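Local coordinates for ankyrin repeat domain protein (Legionella pneumophila subsp. pneumophila, PDB 6MCA) that is a bacterial effector that interacts with the host LARP7 component of the 7SK snRNP complex and is probably cysteine protease-like, at residues K435-L440 against D473-N478; N115-N120 against I171-G176; F225-E230 against A249-A254. All blocks are in the same frame, centred on the assembly; numbering follows the deposited sequence.

Contact 1: K435-L440 against D473-N478; sequences KILNIL and DDCGIN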
# COMPACT_ATOMS: atom_id res chain seq x y z
N LYS A 435 14.00 -21.31 -9.06
CA LYS A 435 14.66 -20.10 -8.57
C LYS A 435 14.80 -20.11 -7.05
O LYS A 435 15.85 -19.76 -6.51
CB LYS A 435 13.88 -18.86 -9.01
CG LYS A 435 14.06 -18.44 -10.46
CD LYS A 435 13.45 -17.07 -10.68
CE LYS A 435 13.25 -16.76 -12.15
NZ LYS A 435 12.47 -15.50 -12.34
N ILE A 436 13.74 -20.51 -6.35
CA ILE A 436 13.74 -20.46 -4.89
C ILE A 436 14.61 -21.57 -4.31
O ILE A 436 15.38 -21.35 -3.36
CB ILE A 436 12.30 -20.53 -4.36
CG1 ILE A 436 11.53 -19.27 -4.76
CG2 ILE A 436 12.29 -20.70 -2.85
CD1 ILE A 436 10.03 -19.44 -4.74
N LEU A 437 14.50 -22.79 -4.86
CA LEU A 437 15.27 -23.92 -4.36
C LEU A 437 16.76 -23.74 -4.60
O LEU A 437 17.56 -24.37 -3.90
CB LEU A 437 14.79 -25.21 -5.02
CG LEU A 437 13.42 -25.72 -4.57
CD1 LEU A 437 12.99 -26.92 -5.41
CD2 LEU A 437 13.43 -26.06 -3.09
N ASN A 438 17.15 -22.90 -5.57
CA ASN A 438 18.56 -22.54 -5.68
C ASN A 438 19.11 -21.99 -4.37
O ASN A 438 20.29 -22.19 -4.06
CB ASN A 438 18.76 -21.52 -6.80
CG ASN A 438 19.31 -22.15 -8.06
OD1 ASN A 438 19.39 -23.37 -8.18
ND2 ASN A 438 19.70 -21.31 -9.01
N ILE A 439 18.27 -21.32 -3.59
CA ILE A 439 18.68 -20.73 -2.32
C ILE A 439 18.31 -21.63 -1.14
O ILE A 439 19.11 -21.81 -0.22
CB ILE A 439 18.07 -19.33 -2.16
CG1 ILE A 439 18.68 -18.36 -3.18
CG2 ILE A 439 18.25 -18.81 -0.74
CD1 ILE A 439 18.10 -16.96 -3.12
N LEU A 440 17.11 -22.21 -1.16
CA LEU A 440 16.64 -22.98 -0.01
C LEU A 440 17.32 -24.34 0.12
O LEU A 440 17.08 -25.04 1.11
CB LEU A 440 15.13 -23.18 -0.09
CG LEU A 440 14.30 -21.93 0.24
CD1 LEU A 440 12.83 -22.29 0.39
CD2 LEU A 440 14.83 -21.26 1.49
N ASP A 473 10.41 -33.30 -6.04
CA ASP A 473 10.80 -34.40 -6.92
C ASP A 473 10.95 -33.93 -8.37
O ASP A 473 11.85 -34.38 -9.08
CB ASP A 473 9.80 -35.55 -6.82
CG ASP A 473 10.43 -36.88 -7.17
OD1 ASP A 473 11.31 -37.34 -6.42
OD2 ASP A 473 10.05 -37.47 -8.21
N ASP A 474 10.07 -33.03 -8.83
CA ASP A 474 10.18 -32.53 -10.19
C ASP A 474 11.41 -31.65 -10.40
O ASP A 474 11.75 -31.36 -11.55
CB ASP A 474 8.93 -31.75 -10.60
CG ASP A 474 7.65 -32.37 -10.08
OD1 ASP A 474 6.75 -31.62 -9.64
OD2 ASP A 474 7.54 -33.61 -10.11
N CYS A 475 12.07 -31.22 -9.33
CA CYS A 475 13.31 -30.46 -9.42
C CYS A 475 14.53 -31.31 -9.11
O CYS A 475 15.62 -30.76 -8.92
CB CYS A 475 13.25 -29.25 -8.50
SG CYS A 475 11.97 -28.05 -8.93
N GLY A 476 14.37 -32.63 -9.04
CA GLY A 476 15.48 -33.53 -8.78
C GLY A 476 16.01 -33.46 -7.37
O GLY A 476 17.22 -33.36 -7.15
N ILE A 477 15.11 -33.54 -6.39
CA ILE A 477 15.47 -33.36 -4.98
C ILE A 477 14.74 -34.43 -4.17
O ILE A 477 13.51 -34.46 -4.15
CB ILE A 477 15.10 -31.96 -4.47
CG1 ILE A 477 16.06 -30.93 -5.06
CG2 ILE A 477 15.13 -31.92 -2.95
CD1 ILE A 477 15.92 -29.57 -4.45
N ASN A 478 15.51 -35.28 -3.50
CA ASN A 478 14.94 -36.28 -2.61
C ASN A 478 15.14 -35.83 -1.17
O ASN A 478 16.29 -35.80 -0.71
CB ASN A 478 15.58 -37.65 -2.84
CG ASN A 478 15.10 -38.70 -1.85
OD1 ASN A 478 15.77 -38.98 -0.85
ND2 ASN A 478 13.93 -39.27 -2.11
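Leu437 and Cys475 mark the closest backbone approach, their CA atoms still 8.5 Å apart, so side chains alone bridge the gap between the end of helix 427-440 and the chain leaving helix 463-474. Here a helix packs against the loop that follows another helix, in the helical C-terminal part of the protein. On the second segment the helix is finishing: Gly476 N bonds back to Asp473 O. Gly476 has positive phi, and Cys475 and Ile477, on its two sides in sequence, both point toward helix 427-440. Leu437 is the one residue of 435-440 that answers them. Its CG lies anti to its own carbonyl carbon (chi1 -72°), and the extended second torsion carries CD1 out to the tip. That methyl meets the sulphur of Cys475, CD1 to SG 3.8 Å, and is almost as near the Cys475 CB. Leu437, a buried residue, also touches Leu418 of helix 404-421 and Leu449 of helix 447-458. Ile477, which also rests on Ile441, approaches from a different direction: seen from Leu437 CD1 it lies about 100° away from the sulphur, its terminal CD1 standing 4.1 Å from Leu437 CD1.

Contact 2: N115-N120 against I171-G176; sequences NAYTRN and IVNAKG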
# COMPACT_ATOMS: atom_id res chain seq x y z
N ASN A 115 14.74 6.30 11.94
CA ASN A 115 14.40 4.91 11.66
C ASN A 115 13.17 4.45 12.42
O ASN A 115 12.96 3.24 12.58
CB ASN A 115 15.59 4.01 11.98
CG ASN A 115 16.76 4.23 11.03
OD1 ASN A 115 16.71 3.84 9.87
ND2 ASN A 115 17.82 4.85 11.54
N ALA A 116 12.35 5.38 12.90
CA ALA A 116 11.11 5.02 13.57
C ALA A 116 10.15 4.38 12.58
O ALA A 116 10.09 4.77 11.41
CB ALA A 116 10.47 6.24 14.22
N TYR A 117 9.41 3.38 13.04
CA TYR A 117 8.43 2.70 12.21
C TYR A 117 7.08 2.69 12.92
O TYR A 117 7.00 2.78 14.15
CB TYR A 117 8.85 1.26 11.86
CG TYR A 117 9.34 0.43 13.03
CD1 TYR A 117 10.64 0.56 13.51
CD2 TYR A 117 8.50 -0.49 13.64
CE1 TYR A 117 11.09 -0.21 14.57
CE2 TYR A 117 8.94 -1.26 14.70
CZ TYR A 117 10.23 -1.11 15.16
OH TYR A 117 10.68 -1.88 16.21
N THR A 118 6.02 2.59 12.12
CA THR A 118 4.67 2.66 12.64
C THR A 118 4.23 1.31 13.19
O THR A 118 5.00 0.35 13.25
CB THR A 118 3.71 3.14 11.54
OG1 THR A 118 3.60 2.13 10.53
CG2 THR A 118 4.22 4.43 10.91
N ARG A 119 2.96 1.24 13.60
CA ARG A 119 2.42 0.02 14.20
C ARG A 119 2.51 -1.17 13.25
O ARG A 119 2.68 -2.31 13.70
CB ARG A 119 0.97 0.27 14.62
CG ARG A 119 0.26 -0.91 15.26
CD ARG A 119 -1.15 -0.53 15.66
NE ARG A 119 -1.85 0.14 14.56
CZ ARG A 119 -2.94 0.89 14.72
NH1 ARG A 119 -3.46 1.07 15.92
NH2 ARG A 119 -3.51 1.45 13.66
N ASN A 120 2.41 -0.93 11.94
CA ASN A 120 2.52 -1.99 10.95
C ASN A 120 3.95 -2.27 10.54
O ASN A 120 4.18 -3.16 9.71
CB ASN A 120 1.69 -1.63 9.71
CG ASN A 120 0.21 -1.52 10.00
OD1 ASN A 120 -0.32 -2.23 10.86
ND2 ASN A 120 -0.47 -0.63 9.29
N ILE A 171 10.69 -9.43 9.41
CA ILE A 171 11.71 -8.69 8.68
C ILE A 171 12.65 -8.04 9.69
O ILE A 171 12.42 -8.07 10.89
CB ILE A 171 11.10 -7.66 7.71
CG1 ILE A 171 10.38 -6.55 8.49
CG2 ILE A 171 10.15 -8.33 6.73
CD1 ILE A 171 10.00 -5.36 7.64
N VAL A 172 13.71 -7.43 9.17
CA VAL A 172 14.76 -6.84 10.01
C VAL A 172 14.60 -5.33 10.00
O VAL A 172 14.53 -4.71 8.94
CB VAL A 172 16.15 -7.25 9.51
CG1 VAL A 172 17.23 -6.63 10.37
CG2 VAL A 172 16.28 -8.77 9.49
N ASN A 173 14.54 -4.74 11.19
CA ASN A 173 14.46 -3.29 11.31
C ASN A 173 15.86 -2.69 11.23
O ASN A 173 16.85 -3.39 10.96
CB ASN A 173 13.72 -2.90 12.60
CG ASN A 173 14.43 -3.36 13.87
OD1 ASN A 173 15.60 -3.73 13.85
ND2 ASN A 173 13.70 -3.33 14.98
N ALA A 174 15.98 -1.39 11.46
CA ALA A 174 17.27 -0.71 11.33
C ALA A 174 18.23 -1.04 12.47
O ALA A 174 19.40 -0.64 12.40
CB ALA A 174 17.06 0.80 11.26
N LYS A 175 17.78 -1.76 13.50
CA LYS A 175 18.64 -2.16 14.60
C LYS A 175 19.05 -3.63 14.53
O LYS A 175 19.57 -4.16 15.51
CB LYS A 175 17.96 -1.87 15.94
CG LYS A 175 18.05 -0.43 16.39
CD LYS A 175 17.65 -0.29 17.85
CE LYS A 175 16.25 -0.85 18.09
NZ LYS A 175 15.88 -0.81 19.53
N GLY A 176 18.82 -4.29 13.40
CA GLY A 176 19.11 -5.70 13.27
C GLY A 176 18.15 -6.62 13.98
O GLY A 176 18.38 -7.84 13.99
O HOH W 1 14.23 0.34 12.89
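Asn115 and Ala174 bring an ankyrin-repeat loop against the turn of a two-stranded β-hairpin, strands 168-172 and 178-182. The loop, which follows helix 101-109, lies in a predicted ankyrin repeat. Polar contact between the two is by water: one molecule donates to Asn115 O and accepts from Ala174 N, the latter at 2.8 Å, tying backbone to backbone where no direct hydrogen bond forms. Van der Waals contact follows close by. The Ala174 methyl lies against the Asn115 side chain, its CB 3.4 Å from Asn115 OD1 and 3.6 Å from Asn115 CB. The Asn115 amide itself is engaged by the backbone, OD1 taking Lys146 N and ND2 giving to Gly144 O, which fixes its rotation. The Tyr117 ring and the Asn173 amide only brush past each other, planes 47° apart, with Tyr117 OH 3.6 Å from Asn173 ND2 and no hydrogen bond, while Phe149 of helix 147-162 meets the same ring nearly perpendicularly. Hydrogen bonds within the hairpin turn hold Asn173. Asn173 to Gly176 form a type I turn, and Glu177 N is one donor to Asn173 OD1. The other makes an Asx turn: with chi1 62° placing CG between the backbone N and carbonyl carbon, Asn173 OD1 accepts from Lys175 N at 3.0 Å, the donor standing well above the carbonyl plane.

Contact 3: F225-E230 against A249-A254; sequences FTDAAE and AALLKA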
# COMPACT_ATOMS: atom_id res chain seq x y z
N PHE A 225 -3.69 7.96 -10.23
CA PHE A 225 -3.24 7.41 -8.96
C PHE A 225 -2.54 8.48 -8.13
O PHE A 225 -2.82 8.62 -6.93
CB PHE A 225 -2.32 6.22 -9.19
CG PHE A 225 -3.03 4.89 -9.21
CD1 PHE A 225 -3.53 4.35 -8.03
CD2 PHE A 225 -3.21 4.20 -10.39
CE1 PHE A 225 -4.19 3.14 -8.04
CE2 PHE A 225 -3.87 2.98 -10.40
CZ PHE A 225 -4.36 2.45 -9.22
N THR A 226 -1.68 9.27 -8.77
CA THR A 226 -1.04 10.39 -8.09
C THR A 226 -2.08 11.25 -7.38
O THR A 226 -2.02 11.43 -6.16
CB THR A 226 -0.24 11.23 -9.09
OG1 THR A 226 0.77 10.43 -9.70
CG2 THR A 226 0.40 12.42 -8.40
N ASP A 227 -3.07 11.73 -8.14
CA ASP A 227 -4.10 12.56 -7.55
C ASP A 227 -4.79 11.83 -6.40
O ASP A 227 -5.00 12.40 -5.33
CB ASP A 227 -5.12 12.98 -8.61
CG ASP A 227 -4.51 13.88 -9.67
OD1 ASP A 227 -3.48 14.52 -9.38
OD2 ASP A 227 -5.06 13.95 -10.79
N ALA A 228 -5.08 10.54 -6.59
CA ALA A 228 -5.71 9.76 -5.53
C ALA A 228 -4.90 9.86 -4.25
O ALA A 228 -5.44 10.17 -3.18
CB ALA A 228 -5.85 8.30 -5.97
N ALA A 229 -3.58 9.66 -4.35
CA ALA A 229 -2.72 9.76 -3.18
C ALA A 229 -2.94 11.09 -2.47
O ALA A 229 -3.20 11.11 -1.26
CB ALA A 229 -1.25 9.61 -3.60
N GLU A 230 -2.91 12.19 -3.22
CA GLU A 230 -3.16 13.49 -2.61
C GLU A 230 -4.50 13.50 -1.90
O GLU A 230 -4.58 13.82 -0.71
CB GLU A 230 -3.09 14.59 -3.68
CG GLU A 230 -3.32 15.99 -3.14
CD GLU A 230 -3.24 17.06 -4.22
OE1 GLU A 230 -2.92 16.71 -5.37
OE2 GLU A 230 -3.48 18.24 -3.90
N ALA A 249 -11.38 21.25 -6.22
CA ALA A 249 -11.98 21.84 -7.41
C ALA A 249 -11.08 21.67 -8.62
O ALA A 249 -11.57 21.42 -9.73
CB ALA A 249 -12.29 23.32 -7.16
N ALA A 250 -9.77 21.81 -8.43
CA ALA A 250 -8.84 21.59 -9.53
C ALA A 250 -8.89 20.14 -10.01
O ALA A 250 -8.93 19.88 -11.22
CB ALA A 250 -7.42 21.97 -9.10
N LEU A 251 -8.90 19.19 -9.08
CA LEU A 251 -8.89 17.77 -9.45
C LEU A 251 -10.22 17.32 -10.05
O LEU A 251 -10.24 16.35 -10.83
CB LEU A 251 -8.54 16.90 -8.25
CG LEU A 251 -7.24 17.30 -7.56
CD1 LEU A 251 -7.22 16.87 -6.09
CD2 LEU A 251 -6.08 16.69 -8.32
N LEU A 252 -11.33 17.98 -9.71
CA LEU A 252 -12.59 17.66 -10.35
C LEU A 252 -12.59 17.98 -11.84
O LEU A 252 -13.47 17.51 -12.56
CB LEU A 252 -13.74 18.41 -9.67
CG LEU A 252 -14.41 17.70 -8.50
CD1 LEU A 252 -15.55 18.54 -7.96
CD2 LEU A 252 -14.90 16.33 -8.93
N LYS A 253 -11.62 18.77 -12.32
CA LYS A 253 -11.47 19.06 -13.73
C LYS A 253 -10.50 18.12 -14.43
O LYS A 253 -10.36 18.21 -15.66
CB LYS A 253 -11.02 20.51 -13.93
CG LYS A 253 -12.05 21.54 -13.50
CD LYS A 253 -11.46 22.94 -13.49
CE LYS A 253 -12.52 23.98 -13.20
NZ LYS A 253 -11.95 25.35 -13.08
N ALA A 254 -9.83 17.24 -13.69
CA ALA A 254 -8.92 16.29 -14.30
C ALA A 254 -9.70 15.29 -15.16
O ALA A 254 -10.87 14.99 -14.88
CB ALA A 254 -8.13 15.55 -13.23
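Leu251 lays one methyl over the flat of the Asp227 carboxylate. Its CD2 is 3.5 Å from Asp227 CG and the same from OD1, and the approach is almost perpendicular to the carboxylate plane, so the leucine meets the face of the carboxylate. Ala254 adds a second, lighter touch, its CB 4.2 Å from Asp227 OD2. One helical turn further on, Glu230 stretches out with chi1 and chi2 both near 180° and comes alongside the same leucine methyl, OE1 standing 4.3 Å from Leu251 CD2. Its other oxygen, OE2, forms a salt bridge with Arg247 NE, on the helix that carries Leu251, so charge and apolar contact join the same two helices. Leu251 to Ala254 is a type I turn, closed by Ala254 N on Leu251 O at 3.0 Å, and it brings the Ala254 methyl back toward Asp227. The arrangement is helix-helix packing at a helix-to-strand turn: helix 215-233 meets the end of helix 242-251 just before strand 256-263, an outer strand of the five-stranded antiparallel sheet.

Along the chain the contacts come in the order 2, 3, 1, each closing before the next opens, and no two touch. Contact 2 sits where the ankyrin-repeat loop meets the hairpin of strands 168-172 and 178-182. Contact 3 lies beside the five-stranded antiparallel sheet, its centre about 32 Å from that of contact 2 and across the chain's centre from it. Contact 1, in the C-terminal helices, is about 48 Å from contact 3 and about 32 Å from contact 2, measured between centres. Helix 404-421 joins two of the neighbourhoods, touching Leu437 in contact 1 and Val172 in the hairpin. The three thus sample successive regions of one chain: repeats, sheet-bearing part and helical C-terminus.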